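Putative polyketide synthase (Brevibacillus brevis, PDB 5HU7) probably catalyses the dehydration of beta-hydroxyacyl intermediates during polyketide chain assembly, acting as the dehydratase domain of a trans-AT polyketide synthase. Local coordinates at residues 48-52 with 53-57; 155-158 with 159-162; 199-202 with 203-206; 215-218 with 219-222. One frame throughout, in Å; residues are numbered along the deposited sequence.

Contact 1: residues 48-52 with 53-57; sequences RFFPL and IAYLE
F50 and Y55 meet as a T-shaped (edge-to-face) aromatic pair where strand 48-49 runs into helix 52-65, the long helix of the N-terminal half of the double-hotdog fold. The ring centroids lie 5.0 Å apart and the planes stand at 72°. F50 supplies the edge: its CD2 sits over the centre of the Y55 ring, 3.8 Å from Y55 CE1. With CG anti to the backbone N (chi1 -168°), the F50 ring reaches forward to A54 and Y55 in the first turn of the helix. The neighbouring atom of that ring, CE2, presses against the methyl of A54, CE2 to CB being 3.3 Å, so adjacent atoms of the phenyl ring touch two helix residues. Y55 turns back toward the loop residue F50, its phenol end beside F50 CB; F50 CB is 3.6 Å from Y55 OH, and that hydroxyl is hydrogen-bonded to the backbone N of L88. The phenol is thus held at both its face and its tip. P51, whose place in the sequence matches the proline of the HxxxGxxxxP motif of these dehydratases, makes the corner: its CB is 4.0 Å from A54 CB, and its carbonyl O takes a weak hydrogen bond from A54 N at 3.1 Å. L52 and Y55 further pack on F242 of strand 241-249. The first turn is closed by Y55 N donating to L52 O over 3.1 Å, while the same carbonyl oxygen lies near the plane of the Y55 ring, at its edge, 3.4 Å from CD2.

Contact 2: residues 155-158 with 159-162; sequences ILTA and RQCY
Q160 OE1 is gripped by two donors from T157 and by a water, the core of a capping box that begins helix 158-167 where strand 154-157 gives way to it. The stronger hold comes from T157 N, 2.9 Å from Q160 OE1, with a nearly straight N-H...O angle of 172°; the donor lies in the amide carbonyl plane, on a lone pair. T157 OG1 also donates to Q160 OE1, at 3.3 Å, but approaches almost broadside to the C=O bond (98°) and tilted from the carbonyl plane. The water gives its hydrogens to Q160 OE1 and to I155 O, 2.8 Å from each, and so ties the amide to the strand backbone.

The box is completed in the other direction, because Q160 N donates to T157 OG1 over 3.2 Å, nearly straight. T157 places that oxygen between its own backbone N and carbonyl carbon (chi1 63°), where it faces the start of the helix, while the Q160 chain, extended beyond CG, runs back past the hydroxyl to reach T157 N. Each residue thereby caps the other's backbone N-H, and the amide is fixed in its rotation by bonds on its oxygen. On the inner side L156 packs against C161, which also touches V182 of strand 179-185; a backbone hydrogen bond joins L156 itself to V182. The helix then continues with Y162 N donating to A158 O at 3.3 Å. C161 SG rests 3.8 Å from L156 CB.

Contact 3: residues 199-202 with 203-206; sequences TMET and AEQL
The carboxylates of E201 and E204 are the flat groups here, lying side by side and pointing the same way from helix 200-203 and the turn that follows it. Their planes are 83° apart, nearly perpendicular, so neither group stacks on the other; the approach is oxygen to oxygen, with E201 OE2 3.3 Å from E204 OE1. Both side chains leave with CG anti to the backbone N (chi1 -179° and -175°) and then bend at the second torsion, which brings the two acids together although they are three residues apart. Both are acceptors when ionised, so they do not hydrogen-bond as ionised groups.

Behind this pair the backbone forms one short helical turn in the linker between strand 188-193 and helix 212-227. T199 O receives two donors: A203 N at 2.7 Å, nearly in line with the C=O bond, and the hydroxyl of T202, whose OG1 is 2.9 Å from it. T199 occupies the N-cap position, but its side chain makes no capping bond; its contribution to the turn is the carbonyl. E204 N makes a weak bond to M200 O at 2.9 Å. One residue later the spacing shortens, for Q205 N donates to T202 O at 3.0 Å with the donor well above the carbonyl plane, and L206 turns inward onto H13 and F38.

The two glutamates are exposed, and solvent can screen their charges. Their closeness would nevertheless be expected to raise the proton affinity of one or both.

Contact 4: residues 215-218 with 219-222; sequences SLLP and STRY
R221 lies back over L217 of the preceding turn of helix 212-227, the central helix of the C-terminal hotdog half. Its CB starts 3.6 Å from P218 O, and CG passes 3.5 Å from L217 O. From CG to NE the chain is extended, and CD comes within 4.1 Å of the L217 CD1 methyl. NE closes to 3.5 Å on that same CD1. The guanidinium then lies flat above the leucine branch point, with L217 CG under its centre and NH2 3.7 Å from L217 CD2; NH1 makes a weak hydrogen bond to H173 ND1.

Beneath the arginine, L217 O takes two sound bonds: R221 N at 3.0 Å, nearly straight, and T220 OG1, on a lone pair in the carbonyl plane. P218 has no N-H to give, and the helix is kinked there. One residue on, the S219 hydroxyl donates to S215 O over 2.7 Å, satisfying a buried carbonyl beside the kink.

On one flank P218 and R221 touch L165 of helix 158-167, while L216, S219 and T220 pack on I261 of strand 258-263, and S219 and Y222 on strand 188-193.

Along the chain the four contacts come in order and without overlap. Contact 1 starts helix 52-65 of the N-terminal hotdog half; the others belong to the C-terminal half. Contacts 2 and 4 are neighbours, with centres 11 Å apart: L156, on the strand just before the cap of helix 158-167, touches helix 212-227, its CD1 3.2 Å from Y222 OH. Contact 3 lies about 25 Å between centres from contact 4, yet it touches contact 1 across the two halves, E57 OE2 being 3.6 Å from L206 CA. Helix 52-65 and the linker to helix 212-227 thus form one of the places where the halves meet, besides the pairing of strands 76-84 and 241-249.

Contact 1: residues 48-52 with 53-57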
ATOM      1  N   ARG A  48     -19.760 -10.622  16.712  1.00 72.84           N
ATOM      2  CA  ARG A  48     -19.114 -11.918  16.816  1.00 70.74           C
ATOM      3  C   ARG A  48     -17.597 -11.811  16.752  1.00 68.74           C
ATOM      4  O   ARG A  48     -17.053 -10.818  16.325  1.00 66.37           O
ATOM      5  CB  ARG A  48     -19.619 -12.883  15.725  1.00 73.36           C
ATOM      6  CG  ARG A  48     -19.339 -12.425  14.316  1.00 79.97           C
ATOM      7  CD  ARG A  48     -20.037 -13.327  13.357  1.00 86.06           C
ATOM      8  NE  ARG A  48     -19.789 -13.005  11.959  1.00 91.04           N
ATOM      9  CZ  ARG A  48     -20.277 -11.942  11.330  1.00 98.75           C
ATOM     10  NH1 ARG A  48     -21.020 -11.055  11.981  1.00 89.45           N
ATOM     11  NH2 ARG A  48     -20.012 -11.748  10.047  1.00 77.91           N
ATOM     12  N   PHE A  49     -16.942 -12.870  17.131  1.00 67.53           N
ATOM     13  CA  PHE A  49     -15.487 -12.973  17.159  1.00 65.08           C
ATOM     14  C   PHE A  49     -14.958 -13.081  15.754  1.00 68.50           C
ATOM     15  O   PHE A  49     -15.543 -13.797  14.940  1.00 69.56           O
ATOM     16  CB  PHE A  49     -15.042 -14.232  17.945  1.00 66.43           C
ATOM     17  CG  PHE A  49     -15.394 -14.226  19.414  1.00 70.09           C
ATOM     18  CD1 PHE A  49     -15.037 -13.150  20.225  1.00 73.95           C
ATOM     19  CD2 PHE A  49     -16.062 -15.298  19.992  1.00 72.33           C
ATOM     20  CE1 PHE A  49     -15.379 -13.135  21.586  1.00 75.97           C
ATOM     21  CE2 PHE A  49     -16.405 -15.276  21.346  1.00 77.16           C
ATOM     22  CZ  PHE A  49     -16.073 -14.183  22.131  1.00 75.30           C
ATOM     23  N   PHE A  50     -13.838 -12.399  15.467  1.00 64.85           N
ATOM     24  CA  PHE A  50     -13.161 -12.519  14.171  1.00 64.43           C
ATOM     25  C   PHE A  50     -12.752 -13.987  14.005  1.00 68.55           C
ATOM     26  O   PHE A  50     -12.267 -14.565  14.968  1.00 69.09           O
ATOM     27  CB  PHE A  50     -11.904 -11.637  14.134  1.00 64.86           C
ATOM     28  CG  PHE A  50     -11.280 -11.447  12.771  1.00 65.49           C
ATOM     29  CD1 PHE A  50     -11.905 -10.663  11.807  1.00 69.19           C
ATOM     30  CD2 PHE A  50      -9.998 -11.897  12.508  1.00 65.61           C
ATOM     31  CE1 PHE A  50     -11.313 -10.437  10.575  1.00 69.54           C
ATOM     32  CE2 PHE A  50      -9.372 -11.612  11.295  1.00 67.46           C
ATOM     33  CZ  PHE A  50     -10.033 -10.896  10.335  1.00 67.39           C
ATOM     34  N   PRO A  51     -12.963 -14.632  12.845  1.00 67.10           N
ATOM     35  CA  PRO A  51     -12.578 -16.047  12.718  1.00 65.80           C
ATOM     36  C   PRO A  51     -11.110 -16.334  13.031  1.00 68.63           C
ATOM     37  O   PRO A  51     -10.244 -15.562  12.648  1.00 68.14           O
ATOM     38  CB  PRO A  51     -12.929 -16.388  11.270  1.00 67.74           C
ATOM     39  CG  PRO A  51     -13.835 -15.367  10.824  1.00 73.38           C
ATOM     40  CD  PRO A  51     -13.584 -14.126  11.602  1.00 69.89           C
ATOM     41  N   LEU A  52     -10.841 -17.434  13.736  1.00 65.61           N
ATOM     42  CA  LEU A  52      -9.492 -17.867  14.144  1.00 65.73           C
ATOM     43  C   LEU A  52      -8.474 -17.910  12.966  1.00 68.72           C
ATOM     44  O   LEU A  52      -7.464 -17.200  12.999  1.00 66.74           O
ATOM     45  CB  LEU A  52      -9.573 -19.225  14.892  1.00 66.51           C
ATOM     46  CG  LEU A  52     -10.319 -19.247  16.248  1.00 72.78           C
ATOM     47  CD1 LEU A  52     -10.482 -20.680  16.860  1.00 74.28           C
ATOM     48  CD2 LEU A  52      -9.740 -18.285  17.219  1.00 74.50           C
ATOM     49  N   ILE A  53      -8.758 -18.700  11.927  1.00 65.92           N
ATOM     50  CA  ILE A  53      -7.912 -18.774  10.718  1.00 67.09           C
ATOM     51  C   ILE A  53      -7.719 -17.439  10.000  1.00 64.83           C
ATOM     52  O   ILE A  53      -6.716 -17.253   9.309  1.00 63.16           O
ATOM     53  CB  ILE A  53      -8.407 -19.846   9.712  1.00 73.01           C
ATOM     54  CG1 ILE A  53      -9.929 -19.613   9.369  1.00 77.24           C
ATOM     55  CG2 ILE A  53      -8.102 -21.250  10.278  1.00 74.92           C
ATOM     56  CD1 ILE A  53     -10.437 -20.342   8.227  1.00100.51           C
ATOM     57  N   ALA A  54      -8.658 -16.523  10.149  1.00 59.34           N
ATOM     58  CA  ALA A  54      -8.538 -15.237   9.495  1.00 59.52           C
ATOM     59  C   ALA A  54      -7.337 -14.461  10.029  1.00 62.04           C
ATOM     60  O   ALA A  54      -6.671 -13.782   9.256  1.00 61.16           O
ATOM     61  CB  ALA A  54      -9.804 -14.441   9.657  1.00 61.07           C
ATOM     62  N   TYR A  55      -6.984 -14.657  11.327  1.00 56.77           N
ATOM     63  CA  TYR A  55      -5.815 -14.026  11.925  1.00 55.08           C
ATOM     64  C   TYR A  55      -4.529 -14.557  11.307  1.00 58.99           C
ATOM     65  O   TYR A  55      -3.589 -13.793  11.115  1.00 62.28           O
ATOM     66  CB  TYR A  55      -5.764 -14.310  13.434  1.00 54.10           C
ATOM     67  CG  TYR A  55      -6.846 -13.643  14.252  1.00 52.85           C
ATOM     68  CD1 TYR A  55      -6.756 -12.293  14.596  1.00 54.28           C
ATOM     69  CD2 TYR A  55      -7.883 -14.383  14.793  1.00 53.90           C
ATOM     70  CE1 TYR A  55      -7.682 -11.706  15.466  1.00 53.96           C
ATOM     71  CE2 TYR A  55      -8.826 -13.803  15.638  1.00 55.40           C
ATOM     72  CZ  TYR A  55      -8.697 -12.474  16.004  1.00 58.83           C
ATOM     73  OH  TYR A  55      -9.597 -11.910  16.858  1.00 66.43           O
ATOM     74  N   LEU A  56      -4.476 -15.862  11.004  1.00 52.71           N
ATOM     75  CA  LEU A  56      -3.291 -16.483  10.427  1.00 53.16           C
ATOM     76  C   LEU A  56      -3.109 -16.115   8.983  1.00 56.56           C
ATOM     77  O   LEU A  56      -1.996 -15.831   8.540  1.00 57.01           O
ATOM     78  CB  LEU A  56      -3.382 -17.989  10.565  1.00 55.04           C
ATOM     79  CG  LEU A  56      -3.538 -18.546  11.995  1.00 58.89           C
ATOM     80  CD1 LEU A  56      -3.774 -20.046  11.932  1.00 59.79           C
ATOM     81  CD2 LEU A  56      -2.351 -18.231  12.833  1.00 56.80           C
ATOM     82  N   GLU A  57      -4.200 -16.154   8.242  1.00 55.63           N
ATOM     83  CA  GLU A  57      -4.262 -15.779   6.821  1.00 57.22           C
ATOM     84  C   GLU A  57      -3.890 -14.289   6.603  1.00 59.83           C
ATOM     85  O   GLU A  57      -3.114 -13.993   5.703  1.00 57.73           O
ATOM     86  CB  GLU A  57      -5.667 -16.080   6.276  1.00 59.26           C
ATOM     87  CG  GLU A  57      -5.864 -15.865   4.798  1.00 66.96           C
ATOM     88  CD  GLU A  57      -4.858 -16.537   3.895  1.00 77.12           C
ATOM     89  OE1 GLU A  57      -4.465 -17.677   4.205  1.00 83.54           O
ATOM     90  OE2 GLU A  57      -4.430 -15.920   2.893  1.00 78.18           O
TER

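Contact 2: residues 155-158 with 159-162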
ATOM      1  N   ILE A 155     -15.746 -45.303  11.096  1.00 87.33           N
ATOM      2  CA  ILE A 155     -15.839 -44.337  10.000  1.00 83.54           C
ATOM      3  C   ILE A 155     -17.233 -43.748  10.117  1.00 85.76           C
ATOM      4  O   ILE A 155     -18.217 -44.475  10.094  1.00 86.28           O
ATOM      5  CB  ILE A 155     -15.587 -44.892   8.600  1.00 86.62           C
ATOM      6  CG1 ILE A 155     -14.288 -45.703   8.580  1.00 86.48           C
ATOM      7  CG2 ILE A 155     -15.550 -43.740   7.585  1.00 84.21           C
ATOM      8  CD1 ILE A 155     -13.993 -46.335   7.299  1.00 88.90           C
ATOM      9  N   LEU A 156     -17.303 -42.442  10.284  1.00 83.16           N
ATOM     10  CA  LEU A 156     -18.554 -41.737  10.495  1.00 84.71           C
ATOM     11  C   LEU A 156     -18.918 -40.873   9.334  1.00 83.89           C
ATOM     12  O   LEU A 156     -18.073 -40.204   8.777  1.00 77.96           O
ATOM     13  CB  LEU A 156     -18.438 -40.827  11.717  1.00 84.38           C
ATOM     14  CG  LEU A 156     -18.238 -41.539  13.047  1.00 92.17           C
ATOM     15  CD1 LEU A 156     -16.766 -41.909  13.265  1.00 92.64           C
ATOM     16  CD2 LEU A 156     -18.663 -40.643  14.193  1.00 97.08           C
ATOM     17  N   THR A 157     -20.211 -40.778   9.059  1.00 83.67           N
ATOM     18  CA  THR A 157     -20.736 -39.837   8.069  1.00 83.06           C
ATOM     19  C   THR A 157     -20.766 -38.417   8.737  1.00 83.68           C
ATOM     20  O   THR A 157     -20.589 -38.309   9.949  1.00 79.72           O
ATOM     21  CB  THR A 157     -22.158 -40.204   7.713  1.00 83.73           C
ATOM     22  OG1 THR A 157     -22.945 -40.081   8.896  1.00 88.78           O
ATOM     23  CG2 THR A 157     -22.287 -41.626   7.124  1.00 79.96           C
ATOM     24  N   ALA A 158     -21.050 -37.339   8.008  1.00 80.97           N
ATOM     25  CA  ALA A 158     -21.144 -36.022   8.692  1.00 80.75           C
ATOM     26  C   ALA A 158     -22.315 -36.024   9.742  1.00 89.30           C
ATOM     27  O   ALA A 158     -22.122 -35.559  10.866  1.00 89.82           O
ATOM     28  CB  ALA A 158     -21.354 -34.901   7.692  1.00 80.71           C
ATOM     29  N   ARG A 159     -23.470 -36.610   9.408  1.00 88.20           N
ATOM     30  CA  ARG A 159     -24.589 -36.680  10.357  1.00 91.67           C
ATOM     31  C   ARG A 159     -24.216 -37.371  11.662  1.00 97.72           C
ATOM     32  O   ARG A 159     -24.480 -36.847  12.733  1.00 99.28           O
ATOM     33  CB  ARG A 159     -25.777 -37.447   9.762  1.00 97.00           C
ATOM     34  CG  ARG A 159     -26.623 -36.657   8.792  1.00109.83           C
ATOM     35  CD  ARG A 159     -27.972 -37.348   8.652  1.00115.15           C
ATOM     36  NE  ARG A 159     -28.823 -37.081   9.814  1.00112.85           N
ATOM     37  CZ  ARG A 159     -29.589 -36.006   9.969  1.00117.99           C
ATOM     38  NH1 ARG A 159     -29.672 -35.097   9.012  1.00109.00           N
ATOM     39  NH2 ARG A 159     -30.320 -35.857  11.068  1.00102.54           N
ATOM     40  N   GLN A 160     -23.665 -38.562  11.571  1.00 95.16           N
ATOM     41  CA  GLN A 160     -23.253 -39.318  12.752  1.00 95.89           C
ATOM     42  C   GLN A 160     -22.362 -38.519  13.718  1.00 98.68           C
ATOM     43  O   GLN A 160     -22.522 -38.677  14.924  1.00 97.48           O
ATOM     44  CB  GLN A 160     -22.549 -40.618  12.333  1.00 97.42           C
ATOM     45  CG  GLN A 160     -23.531 -41.650  11.823  1.00100.44           C
ATOM     46  CD  GLN A 160     -22.838 -42.850  11.243  1.00103.61           C
ATOM     47  OE1 GLN A 160     -21.906 -42.735  10.459  1.00 91.57           O
ATOM     48  NE2 GLN A 160     -23.351 -44.022  11.518  1.00100.29           N
ATOM     49  N   CYS A 161     -21.417 -37.706  13.215  1.00 96.31           N
ATOM     50  CA  CYS A 161     -20.575 -36.858  14.078  1.00 96.88           C
ATOM     51  C   CYS A 161     -21.477 -35.885  14.854  1.00 99.84           C
ATOM     52  O   CYS A 161     -21.395 -35.831  16.081  1.00 99.09           O
ATOM     53  CB  CYS A 161     -19.534 -36.093  13.259  1.00 97.01           C
ATOM     54  SG  CYS A 161     -18.259 -37.128  12.496  1.00102.13           S
ATOM     55  N   TYR A 162     -22.342 -35.129  14.123  1.00 96.09           N
ATOM     56  CA  TYR A 162     -23.312 -34.169  14.676  1.00 96.18           C
ATOM     57  C   TYR A 162     -24.182 -34.820  15.712  1.00103.82           C
ATOM     58  O   TYR A 162     -24.354 -34.265  16.794  1.00103.64           O
ATOM     59  CB  TYR A 162     -24.217 -33.599  13.568  1.00 97.73           C
ATOM     60  CG  TYR A 162     -25.498 -32.946  14.068  1.00102.40           C
ATOM     61  CD1 TYR A 162     -25.488 -31.663  14.617  1.00103.24           C
ATOM     62  CD2 TYR A 162     -26.724 -33.596  13.955  1.00106.13           C
ATOM     63  CE1 TYR A 162     -26.650 -31.072  15.099  1.00104.31           C
ATOM     64  CE2 TYR A 162     -27.904 -32.992  14.391  1.00109.51           C
ATOM     65  CZ  TYR A 162     -27.865 -31.721  14.953  1.00118.23           C
ATOM     66  OH  TYR A 162     -29.013 -31.096  15.391  1.00122.85           O
TER
HETATM   67  O   HOH W   1     -20.862 -45.106   9.415  1.00 61.09           O

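Contact 3: residues 199-202 with 203-206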
ATOM      1  N   THR A 199     -14.102 -18.920  -5.688  1.00124.15           N
ATOM      2  CA  THR A 199     -13.664 -18.515  -7.028  1.00126.84           C
ATOM      3  C   THR A 199     -12.147 -18.712  -7.210  1.00129.76           C
ATOM      4  O   THR A 199     -11.394 -18.558  -6.253  1.00126.00           O
ATOM      5  CB  THR A 199     -14.150 -17.081  -7.316  1.00135.41           C
ATOM      6  OG1 THR A 199     -15.578 -17.073  -7.279  1.00135.14           O
ATOM      7  CG2 THR A 199     -13.669 -16.546  -8.654  1.00138.58           C
ATOM      8  N   MET A 200     -11.724 -19.127  -8.421  1.00129.51           N
ATOM      9  CA  MET A 200     -10.315 -19.384  -8.761  1.00129.37           C
ATOM     10  C   MET A 200      -9.446 -18.159  -8.453  1.00129.89           C
ATOM     11  O   MET A 200      -8.379 -18.313  -7.865  1.00126.50           O
ATOM     12  CB  MET A 200     -10.182 -19.751 -10.256  1.00136.53           C
ATOM     13  CG  MET A 200      -8.854 -20.418 -10.628  1.00141.26           C
ATOM     14  SD  MET A 200      -8.353 -20.133 -12.365  1.00151.19           S
ATOM     15  CE  MET A 200      -9.800 -20.726 -13.246  1.00151.59           C
ATOM     16  N   GLU A 201      -9.905 -16.957  -8.853  1.00127.40           N
ATOM     17  CA  GLU A 201      -9.186 -15.699  -8.622  1.00126.20           C
ATOM     18  C   GLU A 201      -9.102 -15.326  -7.128  1.00123.19           C
ATOM     19  O   GLU A 201      -8.075 -14.800  -6.700  1.00119.81           O
ATOM     20  CB  GLU A 201      -9.816 -14.555  -9.458  1.00130.96           C
ATOM     21  CG  GLU A 201      -9.148 -13.188  -9.316  1.00144.86           C
ATOM     22  CD  GLU A 201      -7.645 -13.150  -9.521  1.00167.82           C
ATOM     23  OE1 GLU A 201      -7.197 -13.431 -10.657  1.00166.59           O
ATOM     24  OE2 GLU A 201      -6.918 -12.805  -8.559  1.00154.49           O
ATOM     25  N   THR A 202     -10.162 -15.607  -6.342  1.00117.81           N
ATOM     26  CA  THR A 202     -10.160 -15.322  -4.899  1.00114.25           C
ATOM     27  C   THR A 202      -9.313 -16.377  -4.175  1.00113.36           C
ATOM     28  O   THR A 202      -8.414 -16.010  -3.423  1.00110.13           O
ATOM     29  CB  THR A 202     -11.592 -15.205  -4.349  1.00128.50           C
ATOM     30  OG1 THR A 202     -12.257 -16.457  -4.489  1.00133.99           O
ATOM     31  CG2 THR A 202     -12.405 -14.119  -5.055  1.00130.79           C
ATOM     32  N   ALA A 203      -9.540 -17.681  -4.474  1.00109.26           N
ATOM     33  CA  ALA A 203      -8.757 -18.796  -3.917  1.00106.70           C
ATOM     34  C   ALA A 203      -7.259 -18.711  -4.280  1.00109.83           C
ATOM     35  O   ALA A 203      -6.437 -19.323  -3.592  1.00106.59           O
ATOM     36  CB  ALA A 203      -9.320 -20.133  -4.370  1.00108.63           C
ATOM     37  N   GLU A 204      -6.909 -17.968  -5.357  1.00109.68           N
ATOM     38  CA  GLU A 204      -5.525 -17.719  -5.769  1.00110.15           C
ATOM     39  C   GLU A 204      -4.782 -16.869  -4.732  1.00109.52           C
ATOM     40  O   GLU A 204      -3.587 -17.078  -4.580  1.00109.41           O
ATOM     41  CB  GLU A 204      -5.469 -17.023  -7.147  1.00115.80           C
ATOM     42  CG  GLU A 204      -4.065 -16.838  -7.715  1.00131.35           C
ATOM     43  CD  GLU A 204      -3.460 -15.454  -7.568  1.00146.95           C
ATOM     44  OE1 GLU A 204      -4.105 -14.468  -7.992  1.00144.39           O
ATOM     45  OE2 GLU A 204      -2.311 -15.362  -7.082  1.00133.87           O
ATOM     46  N   GLN A 205      -5.458 -15.918  -4.024  1.00101.95           N
ATOM     47  CA  GLN A 205      -4.800 -15.090  -2.992  1.00 97.94           C
ATOM     48  C   GLN A 205      -4.732 -15.787  -1.617  1.00 92.53           C
ATOM     49  O   GLN A 205      -3.851 -15.479  -0.820  1.00 90.36           O
ATOM     50  CB  GLN A 205      -5.506 -13.727  -2.867  1.00100.34           C
ATOM     51  CG  GLN A 205      -5.261 -12.817  -4.072  1.00117.19           C
ATOM     52  CD  GLN A 205      -6.219 -11.652  -4.124  1.00141.39           C
ATOM     53  OE1 GLN A 205      -7.439 -11.818  -4.032  1.00134.10           O
ATOM     54  NE2 GLN A 205      -5.707 -10.451  -4.358  1.00142.47           N
ATOM     55  N   LEU A 206      -5.584 -16.791  -1.391  1.00 85.35           N
ATOM     56  CA  LEU A 206      -5.663 -17.518  -0.131  1.00 81.51           C
ATOM     57  C   LEU A 206      -4.792 -18.766  -0.009  1.00 85.12           C
ATOM     58  O   LEU A 206      -4.382 -19.361  -0.998  1.00 88.81           O
ATOM     59  CB  LEU A 206      -7.122 -17.909   0.099  1.00 81.25           C
ATOM     60  CG  LEU A 206      -8.134 -16.743   0.050  1.00 86.31           C
ATOM     61  CD1 LEU A 206      -9.538 -17.201   0.470  1.00 85.57           C
ATOM     62  CD2 LEU A 206      -7.637 -15.554   0.874  1.00 87.74           C
TER

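Contact 4: residues 215-218 with 219-222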
ATOM      1  N   SER A 215     -15.265 -26.740   9.801  1.00 82.90           N
ATOM      2  CA  SER A 215     -15.127 -28.176   9.589  1.00 83.61           C
ATOM      3  C   SER A 215     -14.241 -28.838  10.627  1.00 85.95           C
ATOM      4  O   SER A 215     -14.512 -29.965  11.029  1.00 86.46           O
ATOM      5  CB  SER A 215     -14.523 -28.433   8.215  1.00 89.67           C
ATOM      6  OG  SER A 215     -15.279 -27.792   7.201  1.00107.84           O
ATOM      7  N   LEU A 216     -13.153 -28.181  10.995  1.00 81.85           N
ATOM      8  CA  LEU A 216     -12.182 -28.684  11.948  1.00 81.81           C
ATOM      9  C   LEU A 216     -12.694 -28.671  13.367  1.00 86.85           C
ATOM     10  O   LEU A 216     -12.516 -29.647  14.081  1.00 87.40           O
ATOM     11  CB  LEU A 216     -10.889 -27.859  11.853  1.00 80.82           C
ATOM     12  CG  LEU A 216     -10.043 -28.072  10.585  1.00 85.24           C
ATOM     13  CD1 LEU A 216      -8.817 -27.173  10.596  1.00 84.15           C
ATOM     14  CD2 LEU A 216      -9.609 -29.495  10.446  1.00 85.97           C
ATOM     15  N   LEU A 217     -13.325 -27.588  13.782  1.00 85.26           N
ATOM     16  CA  LEU A 217     -13.855 -27.472  15.144  1.00 86.64           C
ATOM     17  C   LEU A 217     -14.749 -28.669  15.557  1.00 87.78           C
ATOM     18  O   LEU A 217     -14.381 -29.343  16.513  1.00 87.14           O
ATOM     19  CB  LEU A 217     -14.567 -26.119  15.325  1.00 87.84           C
ATOM     20  CG  LEU A 217     -15.220 -25.865  16.694  1.00 95.69           C
ATOM     21  CD1 LEU A 217     -14.222 -26.120  17.861  1.00 96.04           C
ATOM     22  CD2 LEU A 217     -15.758 -24.450  16.750  1.00 98.77           C
ATOM     23  N   PRO A 218     -15.824 -29.050  14.832  1.00 83.72           N
ATOM     24  CA  PRO A 218     -16.582 -30.260  15.238  1.00 85.46           C
ATOM     25  C   PRO A 218     -15.727 -31.535  15.272  1.00 88.89           C
ATOM     26  O   PRO A 218     -15.952 -32.420  16.096  1.00 87.03           O
ATOM     27  CB  PRO A 218     -17.713 -30.359  14.194  1.00 87.86           C
ATOM     28  CG  PRO A 218     -17.351 -29.443  13.096  1.00 90.38           C
ATOM     29  CD  PRO A 218     -16.445 -28.390  13.667  1.00 84.61           C
ATOM     30  N   SER A 219     -14.705 -31.592  14.393  1.00 86.91           N
ATOM     31  CA  SER A 219     -13.760 -32.709  14.296  1.00 86.74           C
ATOM     32  C   SER A 219     -12.819 -32.765  15.506  1.00 88.22           C
ATOM     33  O   SER A 219     -12.470 -33.867  15.934  1.00 88.88           O
ATOM     34  CB  SER A 219     -12.943 -32.611  13.006  1.00 89.50           C
ATOM     35  OG  SER A 219     -13.755 -32.432  11.854  1.00 95.46           O
ATOM     36  N   THR A 220     -12.360 -31.596  16.017  1.00 82.07           N
ATOM     37  CA  THR A 220     -11.499 -31.569  17.205  1.00 82.13           C
ATOM     38  C   THR A 220     -12.323 -31.956  18.422  1.00 88.16           C
ATOM     39  O   THR A 220     -11.846 -32.723  19.266  1.00 87.99           O
ATOM     40  CB  THR A 220     -10.749 -30.236  17.414  1.00 86.23           C
ATOM     41  OG1 THR A 220     -11.647 -29.163  17.729  1.00 93.65           O
ATOM     42  CG2 THR A 220      -9.850 -29.864  16.246  1.00 79.17           C
ATOM     43  N   ARG A 221     -13.574 -31.476  18.487  1.00 87.19           N
ATOM     44  CA  ARG A 221     -14.498 -31.821  19.575  1.00 90.85           C
ATOM     45  C   ARG A 221     -14.774 -33.327  19.606  1.00 96.67           C
ATOM     46  O   ARG A 221     -14.894 -33.904  20.684  1.00 97.52           O
ATOM     47  CB  ARG A 221     -15.817 -31.052  19.440  1.00 94.57           C
ATOM     48  CG  ARG A 221     -15.672 -29.584  19.746  1.00108.46           C
ATOM     49  CD  ARG A 221     -16.907 -28.844  19.291  1.00126.99           C
ATOM     50  NE  ARG A 221     -16.896 -27.436  19.688  1.00138.79           N
ATOM     51  CZ  ARG A 221     -17.822 -26.550  19.331  1.00154.32           C
ATOM     52  NH1 ARG A 221     -18.845 -26.916  18.564  1.00146.42           N
ATOM     53  NH2 ARG A 221     -17.732 -25.288  19.736  1.00137.59           N
ATOM     54  N   TYR A 222     -14.851 -33.959  18.424  1.00 94.11           N
ATOM     55  CA  TYR A 222     -15.045 -35.404  18.305  1.00 95.90           C
ATOM     56  C   TYR A 222     -13.820 -36.159  18.851  1.00101.25           C
ATOM     57  O   TYR A 222     -13.976 -37.198  19.490  1.00102.06           O
ATOM     58  CB  TYR A 222     -15.364 -35.802  16.845  1.00 96.51           C
ATOM     59  CG  TYR A 222     -15.465 -37.292  16.632  1.00100.27           C
ATOM     60  CD1 TYR A 222     -16.223 -38.087  17.486  1.00105.10           C
ATOM     61  CD2 TYR A 222     -14.779 -37.915  15.600  1.00100.68           C
ATOM     62  CE1 TYR A 222     -16.255 -39.471  17.344  1.00108.17           C
ATOM     63  CE2 TYR A 222     -14.810 -39.300  15.443  1.00103.56           C
ATOM     64  CZ  TYR A 222     -15.570 -40.073  16.306  1.00113.76           C
ATOM     65  OH  TYR A 222     -15.653 -41.442  16.181  1.00116.86           O
TER